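Local coordinates for putative phosphohydrolase (Shewanella amazonensis, PDB 3M1T), which is of unproven function but carries an HDOD domain related to HD phosphohydrolases, and may act in signal transduction or as a phosphohydrolase, at residues F101-A104 against D105-N109; A131-C134 against G135-S139; A164-N167 against L168-E172; G182-L185 against A186-W189; D234-T237 against S238-A241. All coordinates share one frame; numbering follows the deposited sequence. Where two conformers were deposited one is given.

All five contacts are local, each within one or two turns of a helix in this protein, a single chain of helices and loops without strands. They follow in series along the chain: interaction 1 opens helix 103-124, interaction 2 lies in the later part of helix 128-137, interactions 3 and 4 mark the start of helix 166-174 and the end of helix 178-188, and interaction 5 lies near the start of helix 236-247. The first four belong to the HDOD domain. The centre of interaction 2 lies about 2 Å from the centre of the chain. Helices 103-124, 128-137 and 178-188 meet round it through interactions 1 and 4, whose centres are about 14 and 12 Å from its own, whereas interactions 3 and 5 lie on outer helices.

Interaction 1. Residues F101-A104 against D105-N109; sequences FDLA and DFWGN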
loop_
_atom_site.group_PDB
_atom_site.type_symbol
_atom_site.label_atom_id
_atom_site.label_comp_id
_atom_site.label_asym_id
_atom_site.label_seq_id
_atom_site.Cartn_x
_atom_site.Cartn_y
_atom_site.Cartn_z
ATOM N N PHE A 101 -2.680 -13.816 -10.281
ATOM C CA PHE A 101 -3.293 -12.638 -9.683
ATOM C C PHE A 101 -4.166 -11.942 -10.669
ATOM O O PHE A 101 -3.773 -11.745 -11.803
ATOM C CB PHE A 101 -2.227 -11.638 -9.203
ATOM C CG PHE A 101 -1.526 -12.091 -7.972
ATOM C CD1 PHE A 101 -0.427 -12.926 -8.069
ATOM C CD2 PHE A 101 -1.977 -11.714 -6.717
ATOM C CE1 PHE A 101 0.224 -13.383 -6.922
ATOM C CE2 PHE A 101 -1.325 -12.157 -5.564
ATOM C CZ PHE A 101 -0.237 -13.004 -5.676
ATOM N N ASP A 102 -5.342 -11.542 -10.213
ATOM C CA ASP A 102 -6.124 -10.577 -10.948
ATOM C C ASP A 102 -5.731 -9.246 -10.386
ATOM O O ASP A 102 -5.946 -8.980 -9.205
ATOM C CB ASP A 102 -7.622 -10.722 -10.749
ATOM C CG ASP A 102 -8.388 -9.709 -11.588
ATOM O OD1 ASP A 102 -8.516 -9.939 -12.812
ATOM O OD2 ASP A 102 -8.814 -8.665 -11.057
ATOM N N LEU A 103 -5.198 -8.396 -11.221
ATOM C CA LEU A 103 -4.722 -7.118 -10.738
ATOM C C LEU A 103 -5.854 -6.165 -10.253
ATOM O O LEU A 103 -5.642 -5.459 -9.275
ATOM C CB LEU A 103 -3.750 -6.488 -11.759
ATOM C CG LEU A 103 -2.349 -7.175 -11.835
ATOM C CD1 LEU A 103 -1.405 -6.543 -12.832
ATOM C CD2 LEU A 103 -1.671 -7.219 -10.474
ATOM N N ALA A 104 -7.055 -6.162 -10.875
ATOM C CA ALA A 104 -8.173 -5.401 -10.298
ATOM C C ALA A 104 -8.471 -5.829 -8.861
ATOM O O ALA A 104 -8.742 -4.983 -8.012
ATOM C CB ALA A 104 -9.467 -5.529 -11.162
ATOM N N ASP A 105 -8.445 -7.131 -8.586
ATOM C CA ASP A 105 -8.704 -7.637 -7.234
ATOM C C ASP A 105 -7.528 -7.289 -6.294
ATOM O O ASP A 105 -7.745 -6.879 -5.149
ATOM C CB ASP A 105 -8.929 -9.163 -7.218
ATOM C CG ASP A 105 -10.267 -9.597 -7.849
ATOM O OD1 ASP A 105 -11.116 -8.759 -8.203
ATOM O OD2 ASP A 105 -10.455 -10.818 -7.983
ATOM N N PHE A 106 -6.306 -7.492 -6.779
ATOM C CA PHE A 106 -5.082 -7.189 -5.998
ATOM C C PHE A 106 -5.110 -5.743 -5.597
ATOM O O PHE A 106 -4.968 -5.397 -4.419
ATOM C CB PHE A 106 -3.801 -7.462 -6.788
ATOM C CG PHE A 106 -2.550 -7.037 -6.050
ATOM C CD1 PHE A 106 -1.944 -7.864 -5.110
ATOM C CD2 PHE A 106 -2.033 -5.777 -6.260
ATOM C CE1 PHE A 106 -0.803 -7.437 -4.426
ATOM C CE2 PHE A 106 -0.930 -5.326 -5.550
ATOM C CZ PHE A 106 -0.313 -6.163 -4.642
ATOM N N TRP A 107 -5.246 -4.870 -6.594
ATOM C CA TRP A 107 -5.234 -3.437 -6.283
ATOM C C TRP A 107 -6.464 -3.000 -5.514
ATOM O O TRP A 107 -6.380 -2.129 -4.673
ATOM C CB TRP A 107 -5.040 -2.605 -7.564
ATOM C CG TRP A 107 -3.650 -2.726 -8.075
ATOM C CD1 TRP A 107 -3.281 -3.283 -9.257
ATOM C CD2 TRP A 107 -2.428 -2.289 -7.443
ATOM N NE1 TRP A 107 -1.915 -3.236 -9.418
ATOM C CE2 TRP A 107 -1.363 -2.662 -8.298
ATOM C CE3 TRP A 107 -2.125 -1.670 -6.232
ATOM C CZ2 TRP A 107 -0.061 -2.396 -8.003
ATOM C CZ3 TRP A 107 -0.832 -1.432 -5.929
ATOM C CH2 TRP A 107 0.202 -1.788 -6.792
ATOM N N GLY A 108 -7.607 -3.611 -5.779
ATOM C CA GLY A 108 -8.786 -3.312 -4.975
ATOM C C GLY A 108 -8.523 -3.539 -3.488
ATOM O O GLY A 108 -8.900 -2.711 -2.638
ATOM N N ASN A 109 -7.951 -4.685 -3.173
ATOM C CA ASN A 109 -7.660 -4.979 -1.766
ATOM C C ASN A 109 -6.664 -3.987 -1.185
ATOM O O ASN A 109 -6.803 -3.468 -0.062
ATOM C CB ASN A 109 -7.133 -6.380 -1.594
ATOM C CG ASN A 109 -6.621 -6.604 -0.196
ATOM O OD1 ASN A 109 -7.440 -6.782 0.754
ATOM N ND2 ASN A 109 -5.285 -6.508 -0.005
#
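Asp102 caps helix 103-124 by accepting from Asp105 N, an N-cap at the start of a long helix of the HDOD domain. From its CB, which lies 4.1 Å from Asp105 CB, the carboxylate is swung away from its own amide nitrogen (chi1 -178°) and comes back over the first turn. Asp102 CG follows, 4.0 Å from Asp105 N. At the tip Asp102 OD2 accepts a hydrogen bond from Asp105 N at 2.9 Å, using the lone pair turned away from OD1; at 148° the bond is somewhat bent. The Asp105 carboxylate, deposited in two conformers, is a close like charge in the one described, and any effect on the cap is doubtful. Backbone bonds carry the turn onward, from Phe106 N to Asp102 O and from Trp107 N to Leu103 O, the latter at 2.8 Å.

Apolar contacts line the inner side. Phe101, just before the cap, and Phe106 form a hydrophobic staple, Phe101 CD2 meeting Phe106 CD1 at 4.2 Å, and both rings also touch Leu143. Leu103 runs alongside Trp107, its CB 4.1 Å from Trp107 CD1, while Trp107 itself packs on Val91 and Val92. The helix start thus packs on helices 140-148 and 79-94. Next to one another in sequence, the two large rings meet closely: Phe106 CD2 stands over the centre of the Trp107 indole, 3.7 Å above its plane.

Interaction 2. Residues A131-C134 against G135-S139; sequences AFTC and GILHS
Phe132 lays the CE1 end of its ring against the Ile136 side chain one turn further along helix 128-137, with Phe132 CE1 3.5 Å from Ile136 CG1 and 3.6 Å from Ile136 CD1. With CG anti to the backbone N (chi1 -175°), the ring leans along the helix toward that partner. On another side of the helix Thr133 and Leu137 run side by side, Thr133 CG2 lying 4.1 Å from Leu137 CD1; the hydroxyl of Thr133 is hydrogen-bonded to Glu129 O. Leu137 N donates to Thr133 O and, weakly, to Cys134 O.

Polar chemistry gathers at Gly135 O. His138 ND1 donates to it at 2.7 Å and 175°, an almost straight bond in the ring plane and on a carbonyl lone pair, while His138 N donates to the same oxygen at 3.2 Å. The ND1 bond sets how the imidazole is turned, and Ser139 CB covers one ring face. His138-Ser139 probably corresponds to the His-Asp pair that names the HD superfamily, with serine in place of the metal-binding aspartate.

Residues 131-138 are buried near the centre of the chain. Phe132 and Ile136 face helix 103-124, Thr133 and Leu137 meet helix 79-94, Cys134 reaches Leu195 of helix 193-200, and His138 lies against Leu218 and Lys222 of helix 213-227.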
loop_
_atom_site.group_PDB
_atom_site.type_symbol
_atom_site.label_atom_id
_atom_site.label_comp_id
_atom_site.label_asym_id
_atom_site.label_seq_id
_atom_site.Cartn_x
_atom_site.Cartn_y
_atom_site.Cartn_z
ATOM N N ALA A 131 -0.073 7.552 5.236
ATOM C CA ALA A 131 -0.623 6.239 5.529
ATOM C C ALA A 131 -1.268 5.621 4.306
ATOM O O ALA A 131 -1.134 4.430 4.059
ATOM C CB ALA A 131 -1.653 6.344 6.693
ATOM N N PHE A 132 -1.949 6.441 3.522
ATOM C CA PHE A 132 -2.539 5.940 2.270
ATOM C C PHE A 132 -1.418 5.356 1.371
ATOM O O PHE A 132 -1.530 4.237 0.828
ATOM C CB PHE A 132 -3.306 7.052 1.536
ATOM C CG PHE A 132 -4.024 6.560 0.314
ATOM C CD1 PHE A 132 -3.378 6.438 -0.897
ATOM C CD2 PHE A 132 -5.365 6.211 0.397
ATOM C CE1 PHE A 132 -4.075 5.936 -2.027
ATOM C CE2 PHE A 132 -6.080 5.748 -0.730
ATOM C CZ PHE A 132 -5.420 5.597 -1.921
ATOM N N THR A 133 -0.318 6.098 1.248
ATOM C CA THR A 133 0.759 5.637 0.402
ATOM C C THR A 133 1.391 4.360 0.895
ATOM O O THR A 133 1.742 3.480 0.123
ATOM C CB THR A 133 1.813 6.780 0.185
ATOM O OG1 THR A 133 1.167 7.857 -0.486
ATOM C CG2 THR A 133 2.999 6.315 -0.668
ATOM N N CYS A 134 1.553 4.247 2.202
ATOM C CA CYS A 134 2.047 3.038 2.797
ATOM C C CYS A 134 1.139 1.850 2.414
ATOM O O CYS A 134 1.640 0.809 2.048
ATOM C CB CYS A 134 2.146 3.229 4.306
ATOM S SG CYS A 134 3.208 2.000 5.119
ATOM N N GLY A 135 -0.181 2.043 2.491
ATOM C CA GLY A 135 -1.103 1.055 2.013
ATOM C C GLY A 135 -0.916 0.678 0.547
ATOM O O GLY A 135 -0.881 -0.526 0.218
ATOM N N ILE A 136 -0.715 1.673 -0.311
ATOM C CA ILE A 136 -0.485 1.408 -1.744
ATOM C C ILE A 136 0.692 0.498 -1.944
ATOM O O ILE A 136 0.643 -0.379 -2.773
ATOM C CB ILE A 136 -0.275 2.705 -2.532
ATOM C CG1 ILE A 136 -1.561 3.493 -2.531
ATOM C CG2 ILE A 136 0.290 2.422 -3.966
ATOM C CD1 ILE A 136 -2.815 2.729 -3.082
ATOM N N LEU A 137 1.731 0.677 -1.139
ATOM C CA LEU A 137 3.008 -0.041 -1.318
ATOM C C LEU A 137 3.064 -1.380 -0.579
ATOM O O LEU A 137 3.970 -2.179 -0.814
ATOM C CB LEU A 137 4.157 0.816 -0.801
ATOM C CG LEU A 137 4.407 2.099 -1.551
ATOM C CD1 LEU A 137 5.446 3.017 -0.807
ATOM C CD2 LEU A 137 4.826 1.807 -3.011
ATOM N N HIS A 138 2.118 -1.613 0.341
ATOM C CA HIS A 138 2.403 -2.628 1.355
ATOM C C HIS A 138 2.510 -4.059 0.873
ATOM O O HIS A 138 3.204 -4.882 1.513
ATOM C CB HIS A 138 1.357 -2.578 2.504
ATOM C CG HIS A 138 0.134 -3.363 2.242
ATOM N ND1 HIS A 138 -0.884 -2.899 1.439
ATOM C CD2 HIS A 138 -0.288 -4.575 2.722
ATOM C CE1 HIS A 138 -1.868 -3.779 1.439
ATOM N NE2 HIS A 138 -1.510 -4.815 2.180
ATOM N N SER A 139 1.809 -4.391 -0.205
ATOM C CA SER A 139 1.698 -5.788 -0.625
ATOM C C SER A 139 2.480 -6.096 -1.887
ATOM O O SER A 139 2.412 -7.189 -2.452
ATOM C CB SER A 139 0.211 -6.169 -0.819
ATOM O OG SER A 139 0.085 -7.586 -0.730
#

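Interaction 3. Residues A164-N167 against L168-E172; sequences ADRN and LMEKE
Asp165 accepts from Leu168 N through OD1, the N-cap bond that starts helix 166-174. The bond is 2.9 Å long and nearly straight at 164°, and the donor approaches on the anti side of the carboxylate, 28° out of its plane. Leu168 CG and CD1 lie beside the capping side chain, Leu168 CG 3.6 Å from Asp165 OD1. Three backbone bonds extend the helix, Met169 N to Asp165 O, Glu170 N to Arg166 O and Lys171 N to Asn167 O.

The apolar pair is a hydrophobic staple across the cap. Ala164 CB, just ahead of Asp165, meets Met169 CG at 3.7 Å; Met169 is present as selenomethionine and also touches Ala159 of helix 150-161.

Charged and amide groups gather round Glu170. Arg166 crosses it with its aliphatic part, Arg166 CG being 3.5 Å from Glu170 OE2, while the guanidinium bends away at chi3 (-59°) to hydrogen-bond Ser157 through NH1; Arg166 NH1 stays 5.0 Å from Glu170 OE2, so the two charges attract at most from a distance. Asn167 lies alongside Glu170, and both reach Asn178 ND2, Glu170 OE1 by a hydrogen bond and Asn167 OD1 by a weak one. A leucine in place of Glu170 would probably cost Asn178 its stronger acceptor and leave it with the weak bond to Asn167 OD1.

The Asp165 carboxylate satisfies Leu168 N at the surface, and its charge would probably suit the helix N-terminus, while the buried Glu170 carboxylate joins this helix to the start of helix 178-188.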
loop_
_atom_site.group_PDB
_atom_site.type_symbol
_atom_site.label_atom_id
_atom_site.label_comp_id
_atom_site.label_asym_id
_atom_site.label_seq_id
_atom_site.Cartn_x
_atom_site.Cartn_y
_atom_site.Cartn_z
ATOM N N ALA A 164 0.865 -24.022 6.913
ATOM C CA ALA A 164 2.106 -23.371 7.265
ATOM C C ALA A 164 1.908 -21.849 7.198
ATOM O O ALA A 164 1.016 -21.377 6.506
ATOM C CB ALA A 164 3.261 -23.750 6.292
ATOM N N ASP A 165 2.751 -21.122 7.922
ATOM C CA ASP A 165 2.748 -19.658 7.884
ATOM C C ASP A 165 3.514 -19.186 6.688
ATOM O O ASP A 165 4.691 -19.507 6.528
ATOM C CB ASP A 165 3.420 -19.166 9.152
ATOM C CG ASP A 165 3.506 -17.612 9.229
ATOM O OD1 ASP A 165 4.210 -16.996 8.458
ATOM O OD2 ASP A 165 2.783 -17.053 10.060
ATOM N N ARG A 166 2.879 -18.403 5.822
ATOM C CA ARG A 166 3.519 -17.925 4.594
ATOM C C ARG A 166 4.837 -17.173 4.838
ATOM O O ARG A 166 5.849 -17.413 4.168
ATOM C CB ARG A 166 2.543 -17.071 3.756
ATOM C CG ARG A 166 3.097 -16.643 2.453
ATOM C CD ARG A 166 2.016 -15.979 1.581
ATOM N NE ARG A 166 0.873 -16.799 1.275
ATOM C CZ ARG A 166 0.844 -17.667 0.273
ATOM N NH1 ARG A 166 1.948 -17.863 -0.450
ATOM N NH2 ARG A 166 -0.236 -18.354 0.032
ATOM N N ASN A 167 4.820 -16.233 5.784
ATOM C CA ASN A 167 6.013 -15.397 6.049
ATOM C C ASN A 167 7.174 -16.208 6.577
ATOM O O ASN A 167 8.290 -16.045 6.120
ATOM C CB ASN A 167 5.669 -14.252 7.023
ATOM C CG ASN A 167 4.464 -13.438 6.555
ATOM O OD1 ASN A 167 4.361 -13.106 5.392
ATOM N ND2 ASN A 167 3.529 -13.169 7.460
ATOM N N LEU A 168 6.881 -17.172 7.452
ATOM C CA LEU A 168 7.916 -18.060 7.943
ATOM C C LEU A 168 8.451 -18.963 6.842
ATOM O O LEU A 168 9.655 -19.198 6.763
ATOM C CB LEU A 168 7.433 -18.870 9.121
ATOM C CG LEU A 168 7.033 -18.079 10.384
ATOM C CD1 LEU A 168 6.614 -18.919 11.591
ATOM C CD2 LEU A 168 8.222 -17.197 10.767
HETATM N N MSE A 169 7.548 -19.491 5.990
HETATM C CA MSE A 169 8.003 -20.241 4.828
HETATM C C MSE A 169 8.920 -19.477 3.894
HETATM O O MSE A 169 9.908 -19.999 3.425
HETATM C CB MSE A 169 6.796 -20.760 4.059
HETATM C CG MSE A 169 6.097 -21.891 4.719
HETATM SE SE MSE A 169 7.059 -23.592 4.723
HETATM C CE MSE A 169 7.215 -23.808 2.778
ATOM N N GLU A 170 8.584 -18.214 3.630
ATOM C CA GLU A 170 9.429 -17.371 2.826
ATOM C C GLU A 170 10.825 -17.218 3.451
ATOM O O GLU A 170 11.833 -17.377 2.755
ATOM C CB GLU A 170 8.760 -15.998 2.654
ATOM C CG GLU A 170 7.561 -16.038 1.678
ATOM C CD GLU A 170 6.624 -14.830 1.776
ATOM O OE1 GLU A 170 6.815 -13.946 2.655
ATOM O OE2 GLU A 170 5.663 -14.768 0.961
ATOM N N LYS A 171 10.888 -16.921 4.748
ATOM C CA LYS A 171 12.193 -16.896 5.398
ATOM C C LYS A 171 13.001 -18.147 5.282
ATOM O O LYS A 171 14.180 -18.117 5.009
ATOM C CB LYS A 171 12.157 -16.335 6.834
ATOM C CG LYS A 171 12.865 -14.975 6.873
ATOM C CD LYS A 171 12.594 -14.164 8.111
ATOM C CE LYS A 171 12.419 -12.675 7.778
ATOM N NZ LYS A 171 13.092 -11.768 8.796
ATOM N N GLU A 172 12.347 -19.296 5.437
ATOM C CA GLU A 172 13.034 -20.530 5.307
ATOM C C GLU A 172 13.612 -20.729 3.957
ATOM O O GLU A 172 14.761 -21.153 3.889
ATOM C CB GLU A 172 12.122 -21.751 5.612
ATOM C CG GLU A 172 11.668 -21.875 7.054
ATOM C CD GLU A 172 11.152 -23.243 7.446
ATOM O OE1 GLU A 172 11.304 -24.161 6.632
ATOM O OE2 GLU A 172 10.675 -23.375 8.601
#

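Interaction 4. Residues G182-L185 against A186-W189; sequences GALL and AQSW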
loop_
_atom_site.group_PDB
_atom_site.type_symbol
_atom_site.label_atom_id
_atom_site.label_comp_id
_atom_site.label_asym_id
_atom_site.label_seq_id
_atom_site.Cartn_x
_atom_site.Cartn_y
_atom_site.Cartn_z
ATOM N N GLY A 182 9.245 -6.108 -0.118
ATOM C CA GLY A 182 8.405 -4.956 -0.427
ATOM C C GLY A 182 9.006 -3.667 0.137
ATOM O O GLY A 182 8.990 -2.614 -0.532
ATOM N N ALA A 183 9.556 -3.755 1.324
ATOM C CA ALA A 183 10.226 -2.605 1.910
ATOM C C ALA A 183 11.478 -2.218 1.109
ATOM O O ALA A 183 11.769 -1.031 0.873
ATOM C CB ALA A 183 10.613 -2.883 3.386
ATOM N N LEU A 184 12.230 -3.240 0.732
ATOM C CA LEU A 184 13.440 -3.025 -0.094
ATOM C C LEU A 184 13.093 -2.364 -1.392
ATOM O O LEU A 184 13.842 -1.456 -1.813
ATOM C CB LEU A 184 14.124 -4.360 -0.357
ATOM C CG LEU A 184 15.495 -4.266 -0.952
ATOM C CD1 LEU A 184 16.503 -3.790 0.101
ATOM C CD2 LEU A 184 15.958 -5.604 -1.581
ATOM N N LEU A 185 12.006 -2.761 -2.035
ATOM C CA LEU A 185 11.530 -2.121 -3.294
ATOM C C LEU A 185 11.224 -0.647 -2.999
ATOM O O LEU A 185 11.647 0.241 -3.760
ATOM C CB LEU A 185 10.296 -2.823 -3.872
ATOM C CG LEU A 185 9.806 -2.256 -5.201
ATOM C CD1 LEU A 185 10.883 -2.453 -6.296
ATOM C CD2 LEU A 185 8.467 -2.811 -5.584
ATOM N N ALA A 186 10.437 -0.399 -1.962
ATOM C CA ALA A 186 10.063 0.990 -1.626
ATOM C C ALA A 186 11.302 1.812 -1.391
ATOM O O ALA A 186 11.363 2.969 -1.816
ATOM C CB ALA A 186 9.138 1.019 -0.419
ATOM N N GLN A 187 12.288 1.271 -0.720
ATOM C CA GLN A 187 13.537 1.957 -0.467
ATOM C C GLN A 187 14.251 2.245 -1.805
ATOM O O GLN A 187 14.726 3.373 -2.065
ATOM C CB GLN A 187 14.414 1.139 0.437
ATOM C CG GLN A 187 15.660 1.857 0.885
ATOM C CD GLN A 187 16.440 1.002 1.823
ATOM O OE1 GLN A 187 17.070 0.027 1.374
ATOM N NE2 GLN A 187 16.300 1.258 3.136
ATOM N N SER A 188 14.310 1.236 -2.675
ATOM C CA SER A 188 14.980 1.405 -3.958
ATOM C C SER A 188 14.309 2.461 -4.835
ATOM O O SER A 188 14.977 3.168 -5.626
ATOM C CB SER A 188 14.997 0.065 -4.670
ATOM O OG SER A 188 15.614 0.083 -5.952
ATOM N N TRP A 189 12.993 2.551 -4.740
ATOM C CA TRP A 189 12.185 3.481 -5.493
ATOM C C TRP A 189 12.088 4.867 -4.811
ATOM O O TRP A 189 11.353 5.714 -5.282
ATOM C CB TRP A 189 10.825 2.933 -5.803
ATOM C CG TRP A 189 10.753 1.856 -6.852
ATOM C CD1 TRP A 189 11.798 1.309 -7.518
ATOM C CD2 TRP A 189 9.554 1.230 -7.369
ATOM N NE1 TRP A 189 11.313 0.361 -8.421
ATOM C CE2 TRP A 189 9.956 0.299 -8.332
ATOM C CE3 TRP A 189 8.199 1.327 -7.046
ATOM C CZ2 TRP A 189 9.038 -0.499 -9.025
ATOM C CZ3 TRP A 189 7.291 0.529 -7.723
ATOM C CH2 TRP A 189 7.728 -0.358 -8.699
HETATM O O HOH W 1 16.730 -0.709 -1.511
#
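Leu184 O is gripped twice: Ser188 N donates to it at 2.9 Å, and a water donates to it at 3.0 Å. The same water gives its other hydrogen to Gln187 OE1, also at 3.0 Å, bridging the main chain and a side-chain amide on the exposed flank of helix 178-188. Gln187 brings its amide there because chi1 (-173°) sends CG away from the backbone N and chi2 (177°) carries the chain straight on. Backbone bonds from Ala186, Gln187 and Trp189 complete this last stretch of helix, Trp189 N reaching Leu185 O at 2.8 Å.

On the buried flank Leu185 folds under the indole of Trp189, the residue at which the chain leaves helical geometry. Leu185 CD1 stands over one face, 3.7 Å from the centroid of the five-membered ring and 23° off its normal, a CH-pi contact. Leu185 CD2 extends the cover toward the benzene end, 4.0 Å from Trp189 CH2. The Leu185 side chain also touches Ile140 and Leu144 of helix 140-148, and Trp189 NE1 is hydrogen-bonded to Pro15 O. With an alanine instead of Trp189, Leu185 would probably lose its flat partner and Pro15 O its donor.

One flank is thus polar, with a single water joining Leu184 O to Gln187 OE1; the other is apolar, Leu185 over the indole whose N-H is spent on Pro15 O.

Interaction 5. Residues D234-T237 against S238-A241; sequences DERT and SWLA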
loop_
_atom_site.group_PDB
_atom_site.type_symbol
_atom_site.label_atom_id
_atom_site.label_comp_id
_atom_site.label_asym_id
_atom_site.label_seq_id
_atom_site.Cartn_x
_atom_site.Cartn_y
_atom_site.Cartn_z
ATOM N N ASP A 234 -23.206 -5.982 13.660
ATOM C CA ASP A 234 -23.474 -5.444 14.996
ATOM C C ASP A 234 -22.461 -5.847 16.092
ATOM O O ASP A 234 -22.706 -5.651 17.273
ATOM C CB ASP A 234 -24.907 -5.801 15.409
ATOM C CG ASP A 234 -25.134 -7.310 15.571
ATOM O OD1 ASP A 234 -24.260 -8.125 15.223
ATOM O OD2 ASP A 234 -26.194 -7.697 16.090
ATOM N N GLU A 235 -21.312 -6.381 15.690
ATOM C CA GLU A 235 -20.279 -6.811 16.642
ATOM C C GLU A 235 -18.891 -6.310 16.188
ATOM O O GLU A 235 -17.835 -6.913 16.476
ATOM C CB GLU A 235 -20.280 -8.317 16.755
ATOM C CG GLU A 235 -21.560 -8.867 17.335
ATOM C CD GLU A 235 -21.510 -10.373 17.498
ATOM O OE1 GLU A 235 -20.457 -10.990 17.228
ATOM O OE2 GLU A 235 -22.535 -10.944 17.885
ATOM N N ARG A 236 -18.852 -5.188 15.486
ATOM C CA ARG A 236 -17.558 -4.737 14.945
ATOM C C ARG A 236 -16.651 -3.930 15.888
ATOM O O ARG A 236 -15.447 -3.980 15.776
ATOM C CB ARG A 236 -17.739 -3.918 13.667
ATOM C CG ARG A 236 -18.471 -4.647 12.575
ATOM C CD ARG A 236 -18.740 -3.683 11.417
ATOM N NE ARG A 236 -19.399 -4.350 10.283
ATOM C CZ ARG A 236 -20.313 -3.807 9.478
ATOM N NH1 ARG A 236 -20.754 -2.565 9.642
ATOM N NH2 ARG A 236 -20.808 -4.529 8.478
ATOM N N THR A 237 -17.217 -3.123 16.764
ATOM C CA THR A 237 -16.317 -2.287 17.625
ATOM C C THR A 237 -15.498 -3.172 18.583
ATOM O O THR A 237 -14.355 -2.874 18.832
ATOM C CB THR A 237 -17.084 -1.237 18.434
ATOM O OG1 THR A 237 -17.742 -0.363 17.486
ATOM C CG2 THR A 237 -16.154 -0.422 19.354
ATOM N N SER A 238 -16.078 -4.251 19.112
ATOM C CA SER A 238 -15.337 -5.161 19.977
ATOM C C SER A 238 -14.274 -5.901 19.174
ATOM O O SER A 238 -13.213 -6.219 19.706
ATOM C CB SER A 238 -16.224 -6.176 20.676
ATOM O OG SER A 238 -17.046 -6.928 19.811
ATOM N N TRP A 239 -14.573 -6.186 17.903
ATOM C CA TRP A 239 -13.559 -6.754 17.002
ATOM C C TRP A 239 -12.413 -5.776 16.792
ATOM O O TRP A 239 -11.258 -6.139 16.949
ATOM C CB TRP A 239 -14.268 -7.103 15.687
ATOM C CG TRP A 239 -13.440 -7.497 14.530
ATOM C CD1 TRP A 239 -12.552 -8.520 14.456
ATOM C CD2 TRP A 239 -13.487 -6.887 13.238
ATOM N NE1 TRP A 239 -12.001 -8.569 13.157
ATOM C CE2 TRP A 239 -12.569 -7.574 12.405
ATOM C CE3 TRP A 239 -14.201 -5.806 12.704
ATOM C CZ2 TRP A 239 -12.420 -7.257 11.061
ATOM C CZ3 TRP A 239 -14.035 -5.473 11.365
ATOM C CH2 TRP A 239 -13.132 -6.181 10.567
ATOM N N LEU A 240 -12.749 -4.537 16.480
ATOM C CA LEU A 240 -11.746 -3.516 16.264
ATOM C C LEU A 240 -10.896 -3.320 17.505
ATOM O O LEU A 240 -9.699 -3.129 17.407
ATOM C CB LEU A 240 -12.403 -2.204 15.819
ATOM C CG LEU A 240 -13.068 -2.248 14.434
ATOM C CD1 LEU A 240 -13.925 -1.008 14.208
ATOM C CD2 LEU A 240 -12.039 -2.407 13.298
ATOM N N ALA A 241 -11.551 -3.363 18.683
ATOM C CA ALA A 241 -10.827 -3.230 19.958
ATOM C C ALA A 241 -9.739 -4.312 20.095
ATOM O O ALA A 241 -8.637 -4.018 20.525
ATOM C CB ALA A 241 -11.769 -3.267 21.187
#
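Trp239 turns an edge of its indole toward Arg236 O near the start of helix 236-247, and Leu240 approaches the same oxygen from another direction. A first torsion of 171° points the Trp239 ring so that Trp239 CE3 is 3.8 Å from Arg236 O, which lies near the ring plane. Beside the same edge stands the base of the arginine, Arg236 CB 4.1 Å from Trp239 CE3 in the conformer described.

Leu240 holds its CG beside its own N (chi1 -67°), bringing Leu240 CG to 3.2 Å from Arg236 O, to which Leu240 N also donates at 2.8 Å and 165°. Ala241 N donates to Thr237 O in the next bond along. In the same first turn Ser238 OG approaches Glu235 O at 3.4 Å, a weak and doubtful bond.

Packed beyond, Trp239 meets Ile224 and Asp227 of helix 213-227 and Trp228 after it, and Leu240 touches Ile224 and Ala257. Arg236 O is thus lined by carbons of Trp239 and Leu240 and satisfied by Leu240 N; the buried residues Trp239 and Leu240 face helices 213-227 and 256-263, while Thr237 and Ser238 are exposed.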